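PDB 3HA4: MIX1 from Leishmania major, which forms homodimers and probably serves as a helical, TPR-like scaffold that mediates protein-protein interactions, its precise biochemical role not being established. Local coordinates for residues Lys123-Glu126 / Glu127-Met131. Sequence-based numbering, arbitrary orientation.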
ATOM      1  N   LYS A 123       0.945  15.727   4.195  1.00 61.33           N
ATOM      2  CA  LYS A 123       1.683  15.657   5.416  1.00 62.57           C
ATOM      3  C   LYS A 123       1.447  14.360   6.124  1.00 53.84           C
ATOM      4  O   LYS A 123       2.258  13.895   6.852  1.00 51.83           O
ATOM      5  CB  LYS A 123       1.295  16.866   6.254  1.00 67.61           C
ATOM      6  CG  LYS A 123       1.225  18.160   5.392  1.00 78.05           C
ATOM      7  CD  LYS A 123      -0.179  18.777   5.270  1.00 91.80           C
ATOM      8  CE  LYS A 123      -0.989  18.229   4.126  1.00 84.03           C
ATOM      9  NZ  LYS A 123      -1.152  19.249   3.087  1.00 69.93           N
ATOM     10  N   ASP A 124       0.305  13.782   5.872  1.00 36.85           N
ATOM     11  CA  ASP A 124      -0.038  12.489   6.370  1.00 55.88           C
ATOM     12  C   ASP A 124       0.791  11.452   5.695  1.00 37.52           C
ATOM     13  O   ASP A 124       1.142  10.483   6.278  1.00 39.86           O
ATOM     14  CB  ASP A 124      -1.472  12.212   6.013  1.00 61.10           C
ATOM     15  CG  ASP A 124      -2.410  12.681   7.033  1.00 77.41           C
ATOM     16  OD1 ASP A 124      -2.196  12.398   8.200  1.00 78.21           O
ATOM     17  OD2 ASP A 124      -3.372  13.326   6.658  1.00 97.01           O
ATOM     18  N   VAL A 125       1.061  11.664   4.426  1.00 54.70           N
ATOM     19  CA  VAL A 125       1.807  10.738   3.644  1.00 42.83           C
ATOM     20  C   VAL A 125       3.224  10.746   4.098  1.00 46.64           C
ATOM     21  O   VAL A 125       3.854   9.742   4.079  1.00 44.96           O
ATOM     22  CB  VAL A 125       1.789  11.107   2.194  1.00 54.41           C
ATOM     23  CG1 VAL A 125       2.879  10.474   1.517  1.00 33.86           C
ATOM     24  CG2 VAL A 125       0.537  10.691   1.582  1.00 57.55           C
ATOM     25  N   GLU A 126       3.722  11.886   4.529  1.00 45.20           N
ATOM     26  CA  GLU A 126       5.087  11.955   4.944  1.00 33.22           C
ATOM     27  C   GLU A 126       5.257  11.301   6.248  1.00 50.07           C
ATOM     28  O   GLU A 126       6.335  10.965   6.611  1.00 61.00           O
ATOM     29  CB  GLU A 126       5.522  13.367   5.103  1.00 42.87           C
ATOM     30  CG  GLU A 126       6.553  13.477   6.143  1.00 56.55           C
ATOM     31  CD  GLU A 126       7.304  14.744   6.057  1.00 82.02           C
ATOM     32  OE1 GLU A 126       8.183  14.955   6.892  1.00 66.13           O
ATOM     33  OE2 GLU A 126       7.016  15.540   5.158  1.00 79.43           O
ATOM     34  N   GLU A 127       4.175  11.140   6.974  1.00 29.68           N
ATOM     35  CA  GLU A 127       4.211  10.503   8.262  1.00 37.85           C
ATOM     36  C   GLU A 127       4.170   9.006   8.146  1.00 32.39           C
ATOM     37  O   GLU A 127       4.821   8.334   8.860  1.00 41.57           O
ATOM     38  CB  GLU A 127       3.039  10.982   9.105  1.00 53.56           C
ATOM     39  CG  GLU A 127       3.265  12.268   9.865  1.00 67.23           C
ATOM     40  CD  GLU A 127       2.039  12.744  10.609  1.00 99.76           C
ATOM     41  OE1 GLU A 127       1.373  11.922  11.228  1.00 90.89           O
ATOM     42  OE2 GLU A 127       1.737  13.937  10.596  1.00 87.10           O
ATOM     43  N   ILE A 128       3.365   8.492   7.245  1.00 41.86           N
ATOM     44  CA  ILE A 128       3.286   7.083   6.967  1.00 39.80           C
ATOM     45  C   ILE A 128       4.592   6.537   6.414  1.00 42.14           C
ATOM     46  O   ILE A 128       4.920   5.410   6.644  1.00 27.10           O
ATOM     47  CB  ILE A 128       2.094   6.802   6.054  1.00 33.25           C
ATOM     48  CG1 ILE A 128       1.490   5.466   6.372  1.00 41.47           C
ATOM     49  CG2 ILE A 128       2.457   6.845   4.638  1.00 26.50           C
ATOM     50  CD1 ILE A 128       0.451   5.084   5.459  1.00 52.68           C
ATOM     51  N   ILE A 129       5.318   7.386   5.714  1.00 27.65           N
ATOM     52  CA  ILE A 129       6.624   7.133   5.196  1.00 26.97           C
ATOM     53  C   ILE A 129       7.654   7.156   6.279  1.00 27.84           C
ATOM     54  O   ILE A 129       8.586   6.428   6.246  1.00 27.90           O
ATOM     55  CB  ILE A 129       6.973   8.186   4.148  1.00 27.18           C
ATOM     56  CG1 ILE A 129       6.096   8.025   2.931  1.00 26.49           C
ATOM     57  CG2 ILE A 129       8.394   8.109   3.736  1.00 27.18           C
ATOM     58  CD1 ILE A 129       6.329   9.011   1.938  1.00 26.88           C
ATOM     59  N   SER A 130       7.481   7.998   7.262  1.00 28.67           N
ATOM     60  CA  SER A 130       8.370   8.006   8.377  1.00 29.04           C
ATOM     61  C   SER A 130       8.232   6.762   9.208  1.00 29.15           C
ATOM     62  O   SER A 130       9.172   6.277   9.740  1.00 29.02           O
ATOM     63  CB  SER A 130       8.067   9.204   9.233  1.00 30.00           C
ATOM     64  OG  SER A 130       8.467  10.351   8.603  1.00 30.70           O
ATOM     65  N   MET A 131       7.026   6.259   9.303  1.00 29.30           N
ATOM     66  CA  MET A 131       6.743   5.050   9.993  1.00 30.95           C
ATOM     67  C   MET A 131       7.337   3.884   9.267  1.00 28.01           C
ATOM     68  O   MET A 131       7.892   3.047   9.871  1.00 32.42           O
ATOM     69  CB  MET A 131       5.249   4.903  10.145  1.00 33.50           C
ATOM     70  CG  MET A 131       4.827   3.632  10.776  1.00 50.15           C
ATOM     71  SD  MET A 131       3.195   3.745  11.373  1.00 56.30           S
ATOM     72  CE  MET A 131       2.961   5.459  11.176  1.00 68.17           C
TER
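Val125 and Ile129, one turn apart on helix 123-137, make an i to i+4 apolar pair in this TPR-like all-helical protein. Ile129 can be followed outward from its backbone. Ile129 CB lies 3.5 Å from Val125 O. Ile129 CG1, placed beside the backbone N by chi1 of -68°, folds back along the helix to within 3.0 Å of Val125 O, a tight approach. Ile129 CD1, in extended continuation, still lies 3.4 Å from Val125 O and meets Val125 CG1 at 3.8 Å, the two side chains crossing at a slant. Branched aliphatic residues suit this buried strip, because Trp69 packs on both and Leu105 and Val108 of helix 94-109 on Ile129. The backbone ties the same two residues: Ile129 N donates to Val125 O, and Ile128 N donates to Asp124 O in a straighter bond of 160°. Glu127 N is shared between two weak bonds, to Lys123 O and Asp124 O. Glu127, exposed, and Ile128, buried, pack respectively on Pro35 and Leu70 of the second subunit, so this helix contributes to the dimer contact. Serine suits its place because its short side chain brings OG back to the carbonyl oxygen of Glu126, while Ser130 OG also hydrogen-bonds Lys109 NZ of helix 94-109. Glu126 O thus accepts twice: Ser130 N comes from above its carbonyl plane, whereas Ser130 OG sits in that plane, 3.0 Å from Glu126 O.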